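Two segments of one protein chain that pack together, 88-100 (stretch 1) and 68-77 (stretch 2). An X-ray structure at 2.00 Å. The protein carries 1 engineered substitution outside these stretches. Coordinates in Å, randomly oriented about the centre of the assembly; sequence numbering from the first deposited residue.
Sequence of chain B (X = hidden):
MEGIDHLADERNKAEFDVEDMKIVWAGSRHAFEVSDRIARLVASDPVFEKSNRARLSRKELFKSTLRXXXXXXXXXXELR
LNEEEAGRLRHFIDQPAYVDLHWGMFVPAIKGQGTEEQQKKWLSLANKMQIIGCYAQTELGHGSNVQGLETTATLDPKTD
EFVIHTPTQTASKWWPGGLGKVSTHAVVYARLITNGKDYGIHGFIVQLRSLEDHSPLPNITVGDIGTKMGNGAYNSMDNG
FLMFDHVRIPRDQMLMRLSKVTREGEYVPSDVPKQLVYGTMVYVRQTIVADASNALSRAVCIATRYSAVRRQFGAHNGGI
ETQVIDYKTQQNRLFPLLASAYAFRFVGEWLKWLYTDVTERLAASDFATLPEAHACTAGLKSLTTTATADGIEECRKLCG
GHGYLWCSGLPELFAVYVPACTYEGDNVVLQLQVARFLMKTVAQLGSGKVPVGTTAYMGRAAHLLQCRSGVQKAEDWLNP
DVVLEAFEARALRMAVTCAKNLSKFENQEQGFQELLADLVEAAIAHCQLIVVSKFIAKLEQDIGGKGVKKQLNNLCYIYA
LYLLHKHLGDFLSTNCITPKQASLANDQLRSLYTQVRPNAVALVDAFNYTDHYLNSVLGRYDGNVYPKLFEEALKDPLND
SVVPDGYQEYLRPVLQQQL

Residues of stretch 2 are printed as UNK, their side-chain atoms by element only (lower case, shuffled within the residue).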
ATOM      1  N   ARG B  88      -5.977  24.066  14.814  1.00 23.12           N
ATOM      2  CA  ARG B  88      -4.815  24.107  13.935  1.00 22.62           C
ATOM      3  C   ARG B  88      -3.549  23.675  14.666  1.00 21.24           C
ATOM      4  O   ARG B  88      -2.635  23.123  14.062  1.00 18.22           O
ATOM      5  CB  ARG B  88      -4.619  25.510  13.352  1.00 24.45           C
ATOM      6  CG  ARG B  88      -5.652  25.920  12.317  1.00 27.24           C
ATOM      7  CD  ARG B  88      -5.776  24.889  11.191  1.00 29.63           C
ATOM      8  NE  ARG B  88      -6.667  23.789  11.559  1.00 32.36           N
ATOM      9  CZ  ARG B  88      -6.830  22.681  10.833  1.00 35.10           C
ATOM     10  NH1 ARG B  88      -6.162  22.516   9.691  1.00 29.23           N
ATOM     11  NH2 ARG B  88      -7.671  21.738  11.241  1.00 32.86           N
ATOM     12  N   LEU B  89      -3.498  23.942  15.965  1.00 22.66           N
ATOM     13  CA  LEU B  89      -2.350  23.570  16.776  1.00 21.46           C
ATOM     14  C   LEU B  89      -2.232  22.046  16.808  1.00 22.36           C
ATOM     15  O   LEU B  89      -1.174  21.479  16.510  1.00 21.79           O
ATOM     16  CB  LEU B  89      -2.525  24.087  18.201  1.00 20.91           C
ATOM     17  CG  LEU B  89      -1.348  23.865  19.147  1.00 20.81           C
ATOM     18  CD1 LEU B  89      -0.247  24.868  18.858  1.00 22.62           C
ATOM     19  CD2 LEU B  89      -1.830  24.031  20.561  1.00 23.91           C
ATOM     20  N   ARG B  90      -3.322  21.382  17.172  1.00 22.33           N
ATOM     21  CA  ARG B  90      -3.321  19.927  17.235  1.00 21.76           C
ATOM     22  C   ARG B  90      -3.034  19.345  15.853  1.00 22.49           C
ATOM     23  O   ARG B  90      -2.350  18.326  15.728  1.00 21.26           O
ATOM     24  CB  ARG B  90      -4.667  19.406  17.740  1.00 24.16           C
ATOM     25  CG  ARG B  90      -4.952  19.697  19.211  1.00 27.87           C
ATOM     26  CD  ARG B  90      -6.160  18.904  19.683  1.00 25.98           C
ATOM     27  NE  ARG B  90      -7.397  19.371  19.066  1.00 32.04           N
ATOM     28  CZ  ARG B  90      -8.094  20.419  19.494  1.00 31.45           C
ATOM     29  NH1 ARG B  90      -7.680  21.110  20.550  1.00 26.46           N
ATOM     30  NH2 ARG B  90      -9.198  20.783  18.858  1.00 33.56           N
ATOM     31  N   HIS B  91      -3.560  19.995  14.821  1.00 21.45           N
ATOM     32  CA  HIS B  91      -3.359  19.557  13.449  1.00 18.05           C
ATOM     33  C   HIS B  91      -1.875  19.509  13.103  1.00 19.24           C
ATOM     34  O   HIS B  91      -1.388  18.506  12.560  1.00 16.55           O
ATOM     35  CB  HIS B  91      -4.089  20.500  12.493  1.00 19.29           C
ATOM     36  CG  HIS B  91      -3.766  20.276  11.049  1.00 19.06           C
ATOM     37  ND1 HIS B  91      -4.200  19.172  10.348  1.00 22.87           N
ATOM     38  CD2 HIS B  91      -3.034  21.011  10.177  1.00 20.76           C
ATOM     39  CE1 HIS B  91      -3.755  19.236   9.105  1.00 19.99           C
ATOM     40  NE2 HIS B  91      -3.041  20.342   8.975  1.00 24.09           N
ATOM     41  N   PHE B  92      -1.143  20.579  13.403  1.00 16.30           N
ATOM     42  CA  PHE B  92       0.275  20.574  13.077  1.00 16.97           C
ATOM     43  C   PHE B  92       1.166  19.756  14.020  1.00 13.76           C
ATOM     44  O   PHE B  92       2.243  19.328  13.625  1.00 16.04           O
ATOM     45  CB  PHE B  92       0.777  22.009  12.909  1.00 18.42           C
ATOM     46  CG  PHE B  92       0.207  22.697  11.696  1.00 22.41           C
ATOM     47  CD1 PHE B  92      -0.749  23.700  11.828  1.00 24.20           C
ATOM     48  CD2 PHE B  92       0.605  22.315  10.418  1.00 20.43           C
ATOM     49  CE1 PHE B  92      -1.302  24.314  10.707  1.00 25.20           C
ATOM     50  CE2 PHE B  92       0.058  22.924   9.288  1.00 23.09           C
ATOM     51  CZ  PHE B  92      -0.896  23.921   9.431  1.00 23.23           C
ATOM     52  N   ILE B  93       0.713  19.518  15.245  1.00 15.30           N
ATOM     53  CA  ILE B  93       1.476  18.684  16.179  1.00 14.30           C
ATOM     54  C   ILE B  93       1.585  17.307  15.489  1.00 16.47           C
ATOM     55  O   ILE B  93       2.546  16.557  15.699  1.00 14.38           O
ATOM     56  CB  ILE B  93       0.749  18.576  17.548  1.00 13.05           C
ATOM     57  CG1 ILE B  93       0.863  19.914  18.288  1.00 17.88           C
ATOM     58  CG2 ILE B  93       1.333  17.438  18.380  1.00 12.09           C
ATOM     59  CD1 ILE B  93       0.109  19.951  19.620  1.00 18.83           C
ATOM     60  N   ASP B  94       0.573  16.996  14.675  1.00 17.52           N
ATOM     61  CA  ASP B  94       0.547  15.791  13.859  1.00 15.72           C
ATOM     62  C   ASP B  94       0.833  14.479  14.587  1.00 18.87           C
ATOM     63  O   ASP B  94       1.672  13.686  14.159  1.00 16.39           O
ATOM     64  CB  ASP B  94       1.552  15.998  12.727  1.00 15.28           C
ATOM     65  CG  ASP B  94       1.415  14.977  11.623  1.00 18.74           C
ATOM     66  OD1 ASP B  94       2.452  14.599  11.047  1.00 17.43           O
ATOM     67  OD2 ASP B  94       0.275  14.576  11.315  1.00 15.34           O
ATOM     68  N   GLN B  95       0.145  14.241  15.699  1.00 17.37           N
ATOM     69  CA  GLN B  95       0.391  13.011  16.430  1.00 18.08           C
ATOM     70  C   GLN B  95      -0.881  12.423  17.014  1.00 15.13           C
ATOM     71  O   GLN B  95      -1.448  12.953  17.962  1.00 17.92           O
ATOM     72  CB  GLN B  95       1.431  13.260  17.530  1.00 18.88           C
ATOM     73  CG  GLN B  95       1.904  11.983  18.233  1.00 18.23           C
ATOM     74  CD  GLN B  95       3.349  12.066  18.692  1.00 18.57           C
ATOM     75  OE1 GLN B  95       4.222  12.522  17.949  1.00 18.94           O
ATOM     76  NE2 GLN B  95       3.616  11.603  19.907  1.00 18.48           N
ATOM     77  N   PRO B  96      -1.357  11.310  16.436  1.00 18.09           N
ATOM     78  CA  PRO B  96      -2.576  10.637  16.894  1.00 16.29           C
ATOM     79  C   PRO B  96      -2.548  10.490  18.417  1.00 17.39           C
ATOM     80  O   PRO B  96      -1.588   9.949  18.975  1.00 13.61           O
ATOM     81  CB  PRO B  96      -2.508   9.295  16.174  1.00 18.44           C
ATOM     82  CG  PRO B  96      -1.867   9.681  14.854  1.00 21.68           C
ATOM     83  CD  PRO B  96      -0.747  10.585  15.298  1.00 20.30           C
ATOM     84  N   ALA B  97      -3.601  10.958  19.079  1.00 14.84           N
ATOM     85  CA  ALA B  97      -3.654  10.918  20.535  1.00 17.46           C
ATOM     86  C   ALA B  97      -5.095  10.950  21.023  1.00 16.52           C
ATOM     87  O   ALA B  97      -6.006  11.337  20.291  1.00 14.19           O
ATOM     88  CB  ALA B  97      -2.878  12.110  21.109  1.00 13.84           C
ATOM     89  N   TYR B  98      -5.290  10.556  22.274  1.00 15.18           N
ATOM     90  CA  TYR B  98      -6.608  10.499  22.883  1.00 17.96           C
ATOM     91  C   TYR B  98      -7.392  11.784  22.705  1.00 17.98           C
ATOM     92  O   TYR B  98      -8.618  11.765  22.597  1.00 17.87           O
ATOM     93  CB  TYR B  98      -6.479  10.180  24.372  1.00 16.78           C
ATOM     94  CG  TYR B  98      -5.885  11.305  25.179  1.00 18.78           C
ATOM     95  CD1 TYR B  98      -6.701  12.270  25.768  1.00 17.14           C
ATOM     96  CD2 TYR B  98      -4.512  11.402  25.367  1.00 16.84           C
ATOM     97  CE1 TYR B  98      -6.165  13.298  26.531  1.00 20.03           C
ATOM     98  CE2 TYR B  98      -3.960  12.427  26.124  1.00 15.49           C
ATOM     99  CZ  TYR B  98      -4.782  13.366  26.706  1.00 21.08           C
ATOM    100  OH  TYR B  98      -4.231  14.364  27.475  1.00 21.17           O
ATOM    101  N   VAL B  99      -6.675  12.899  22.682  1.00 17.75           N
ATOM    102  CA  VAL B  99      -7.293  14.203  22.525  1.00 22.56           C
ATOM    103  C   VAL B  99      -8.158  14.272  21.264  1.00 23.09           C
ATOM    104  O   VAL B  99      -9.187  14.952  21.249  1.00 21.99           O
ATOM    105  CB  VAL B  99      -6.219  15.322  22.458  1.00 21.48           C
ATOM    106  CG1 VAL B  99      -6.859  16.645  22.106  1.00 28.63           C
ATOM    107  CG2 VAL B  99      -5.510  15.442  23.802  1.00 23.38           C
ATOM    108  N   ASP B 100      -7.757  13.569  20.209  1.00 20.59           N
ATOM    109  CA  ASP B 100      -8.518  13.609  18.972  1.00 20.17           C
ATOM    110  C   ASP B 100      -9.917  13.032  19.149  1.00 19.31           C
ATOM    111  O   ASP B 100     -10.886  13.545  18.579  1.00 17.93           O
ATOM    112  CB  ASP B 100      -7.791  12.847  17.852  1.00 20.99           C
ATOM    113  CG  ASP B 100      -6.347  13.295  17.668  1.00 22.48           C
ATOM    114  OD1 ASP B 100      -6.052  14.494  17.863  1.00 24.66           O
ATOM    115  OD2 ASP B 100      -5.505  12.440  17.311  1.00 22.25           O
ATOM    116  N   UNK B  68       3.226  15.885  24.923  1.00 17.55           N
ATOM    117  CA  UNK B  68       2.853  16.827  23.861  1.00 18.15           C
ATOM    118  C   UNK B  68       1.433  17.341  24.049  1.00 17.17           C
ATOM    119  O   UNK B  68       1.164  18.512  23.801  1.00 19.97           O
ATOM    120  c   UNK B  68       2.964  16.180  22.474  1.00 16.06           C
ATOM    121  n   UNK B  68       5.994  14.480  18.795  1.00 12.89           N
ATOM    122  c   UNK B  68       5.865  15.130  20.131  1.00 18.81           C
ATOM    123  c   UNK B  68       4.392  15.893  22.021  1.00 20.17           C
ATOM    124  c   UNK B  68       4.423  15.280  20.615  1.00 15.07           C
ATOM    125  N   UNK B  69       0.520  16.477  24.478  1.00 12.11           N
ATOM    126  CA  UNK B  69      -0.852  16.920  24.664  1.00 15.12           C
ATOM    127  C   UNK B  69      -0.957  17.902  25.834  1.00 18.63           C
ATOM    128  O   UNK B  69      -1.686  18.888  25.761  1.00 21.27           O
ATOM    129  s   UNK B  69      -2.034  14.675  23.439  1.00 18.55           S
ATOM    130  c   UNK B  69      -1.777  15.722  24.894  1.00 15.85           C
ATOM    131  N   UNK B  70      -0.220  17.627  26.905  1.00 20.12           N
ATOM    132  CA  UNK B  70      -0.236  18.482  28.086  1.00 21.13           C
ATOM    133  C   UNK B  70       0.376  19.837  27.740  1.00 21.82           C
ATOM    134  O   UNK B  70      -0.112  20.887  28.166  1.00 26.16           O
ATOM    135  c   UNK B  70       0.543  17.824  29.217  1.00 19.71           C
ATOM    136  N   UNK B  71       1.448  19.804  26.961  1.00 19.98           N
ATOM    137  CA  UNK B  71       2.109  21.026  26.560  1.00 19.31           C
ATOM    138  C   UNK B  71       1.158  21.845  25.693  1.00 20.40           C
ATOM    139  O   UNK B  71       1.140  23.071  25.764  1.00 17.12           O
ATOM    140  c   UNK B  71       4.218  21.892  25.455  1.00 25.46           C
ATOM    141  n   UNK B  71       4.869  22.652  26.404  1.00 27.02           N
ATOM    142  n   UNK B  71       5.273  23.572  24.510  1.00 28.11           N
ATOM    143  c   UNK B  71       4.475  22.479  24.264  1.00 25.80           C
ATOM    144  c   UNK B  71       3.395  20.693  25.801  1.00 23.08           C
ATOM    145  c   UNK B  71       5.497  23.652  25.810  1.00 27.34           C
ATOM    146  N   UNK B  72       0.358  21.151  24.886  1.00 21.21           N
ATOM    147  CA  UNK B  72      -0.621  21.796  24.005  1.00 20.06           C
ATOM    148  C   UNK B  72      -1.642  22.552  24.839  1.00 21.55           C
ATOM    149  O   UNK B  72      -1.961  23.701  24.542  1.00 22.27           O
ATOM    150  c   UNK B  72      -1.335  20.752  23.156  1.00 19.10           C
ATOM    151  N   UNK B  73      -2.165  21.895  25.870  1.00 22.09           N
ATOM    152  CA  UNK B  73      -3.140  22.519  26.759  1.00 27.34           C
ATOM    153  C   UNK B  73      -2.528  23.794  27.331  1.00 27.96           C
ATOM    154  O   UNK B  73      -3.172  24.841  27.350  1.00 25.42           O
ATOM    155  c   UNK B  73      -3.501  21.573  27.911  1.00 27.84           C
ATOM    156  c   UNK B  73      -4.891  20.216  26.311  1.00 34.36           C
ATOM    157  c   UNK B  73      -4.124  20.278  27.469  1.00 30.63           C
ATOM    158  c   UNK B  73      -5.288  17.861  26.657  1.00 33.46           C
ATOM    159  c   UNK B  73      -3.947  19.117  28.220  1.00 33.71           C
ATOM    160  c   UNK B  73      -5.473  19.010  25.903  1.00 34.31           C
ATOM    161  c   UNK B  73      -4.523  17.910  27.820  1.00 32.95           C
ATOM    162  N   UNK B  74      -1.284  23.692  27.795  1.00 27.47           N
ATOM    163  CA  UNK B  74      -0.567  24.827  28.363  1.00 30.45           C
ATOM    164  C   UNK B  74      -0.432  25.976  27.377  1.00 31.95           C
ATOM    165  O   UNK B  74      -0.713  27.130  27.712  1.00 32.87           O
ATOM    166  c   UNK B  74       0.827  24.397  28.820  1.00 31.05           C
ATOM    167  c   UNK B  74       0.847  24.414  31.331  1.00 41.29           C
ATOM    168  c   UNK B  74       0.829  23.551  30.076  1.00 36.74           C
ATOM    169  n   UNK B  74       2.286  25.914  32.756  1.00 47.05           N
ATOM    170  c   UNK B  74       2.191  25.122  31.493  1.00 44.80           C
ATOM    171  N   UNK B  75      -0.001  25.661  26.158  1.00 30.89           N
ATOM    172  CA  UNK B  75       0.181  26.684  25.135  1.00 30.77           C
ATOM    173  C   UNK B  75      -1.116  27.376  24.767  1.00 29.22           C
ATOM    174  O   UNK B  75      -1.134  28.584  24.553  1.00 28.80           O
ATOM    175  c   UNK B  75       0.823  26.077  23.878  1.00 28.84           C
ATOM    176  n   UNK B  75       3.550  27.442  23.837  1.00 37.09           N
ATOM    177  c   UNK B  75       2.171  25.425  24.135  1.00 30.22           C
ATOM    178  c   UNK B  75       3.886  28.678  24.193  1.00 39.68           C
ATOM    179  c   UNK B  75       3.146  26.402  24.776  1.00 34.70           C
ATOM    180  n   UNK B  75       4.228  29.561  23.265  1.00 40.74           N
ATOM    181  n   UNK B  75       3.870  29.036  25.473  1.00 38.91           N
ATOM    182  N   UNK B  76      -2.202  26.618  24.688  1.00 28.55           N
ATOM    183  CA  UNK B  76      -3.488  27.209  24.341  1.00 33.31           C
ATOM    184  C   UNK B  76      -3.915  28.236  25.389  1.00 36.74           C
ATOM    185  O   UNK B  76      -4.506  29.270  25.062  1.00 35.17           O
ATOM    186  c   UNK B  76      -4.582  26.137  24.214  1.00 33.08           C
ATOM    187  c   UNK B  76      -5.930  26.798  23.991  1.00 31.37           C
ATOM    188  c   UNK B  76      -4.249  25.190  23.051  1.00 32.02           C
ATOM    189  c   UNK B  76      -5.187  23.998  22.943  1.00 31.88           C
ATOM    190  N   UNK B  77      -3.612  27.943  26.651  1.00 38.15           N
ATOM    191  CA  UNK B  77      -3.953  28.828  27.756  1.00 40.46           C
ATOM    192  C   UNK B  77      -3.018  30.037  27.828  1.00 40.50           C
ATOM    193  O   UNK B  77      -3.468  31.167  27.999  1.00 44.27           O
ATOM    194  c   UNK B  77      -3.883  28.073  29.100  1.00 41.21           C
ATOM    195  c   UNK B  77      -4.788  26.029  30.320  1.00 42.30           C
ATOM    196  c   UNK B  77      -4.903  26.939  29.116  1.00 41.06           C
ATOM    197  c   UNK B  77      -4.151  29.029  30.249  1.00 43.74           C
TER
HETATM  198  O   HOH W   1       4.778  16.615  17.317  1.00 11.16           O
HETATM  199  O   HOH W   2       6.757  11.703  20.157  1.00 20.41           O

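Position 68 carries four carbons in an unbranched row ending in a nitrogen, which lies 2.8 Å from OE1 of Gln 95: this is Lys 68. Its chain, m at chi1 and t thereafter, runs past Ile 93 and brings the ammonium to the loop, where NZ donates a hydrogen bond to Gln 95 OE1. Water 1 accepts from Lys 68 NZ and donates to Ile 93 O; water 2 accepts from Lys 68 NZ and Gln 95 NE2. A long chain with a terminal donor suits a buried site that is greasy along the way and polar at its end.

Position 69 has one carbon and one sulfur, the sulfur 3.6 Å from both Ala 97 CB and Val 99 CG2; it is Cys 69. Its SG also meets the Tyr 98 ring obliquely, 4.8 Å from the centroid. A short, polarizable side chain fits this close packing.

Position 70 shows a single carbon, pointing away from stretch 1; it is Ala 70, a good helix former where no contact is made. At position 71 one carbon leads to a five-membered ring of three carbons and two nitrogens, clear of stretch 1: His 71, whose polar ring suits a partly exposed site and bonds elsewhere in the structure.

Position 72 again has one carbon, but here it points toward stretch 1, 3.9 Å from Ile 93 CD1 and 4.2 Å from Leu 89 CD2: Ala 72. Its small methyl lets these larger side chains approach the helix.

Position 73 bears one carbon and a six-carbon ring, with ring atoms 3.7 Å from Val 99 CG2 and 3.6 Å from Tyr 98 OH, hence Phe 73. The flat ring meets Val 99 through CZ and Tyr 98 at its edge, through CE1.

Position 74, four carbons in a row and a nitrogen, lies beyond reach of stretch 1: Lys 74. Position 75 has three carbons, a nitrogen, and a carbon bearing two more nitrogens; its CB points toward stretch 1, but its end leads away: Arg 75. Partial exposure suits both charges.

Position 76 has four carbons, forked at the first, the longer arm passing 3.7 Å from Leu 89 CD2: Ile 76, whose CG1 makes this apolar contact. Position 77 repeats the pattern without contact: Ile 77, exposed, its branched chain still compatible with the helix.

The contact thus has two apolar parts. On a helix running roughly antiparallel at 148°, Leu 89 packs on Ala 72 and Ile 76, and Ile 93 on Ala 72; Ala 97, Tyr 98 and Val 99 pack against Cys 69, and Tyr 98 and Val 99 also reach Phe 73. Lys 68 adds the direct hydrogen bond and water bridges.

Stretch 2 68-77: KCAHAFKRII
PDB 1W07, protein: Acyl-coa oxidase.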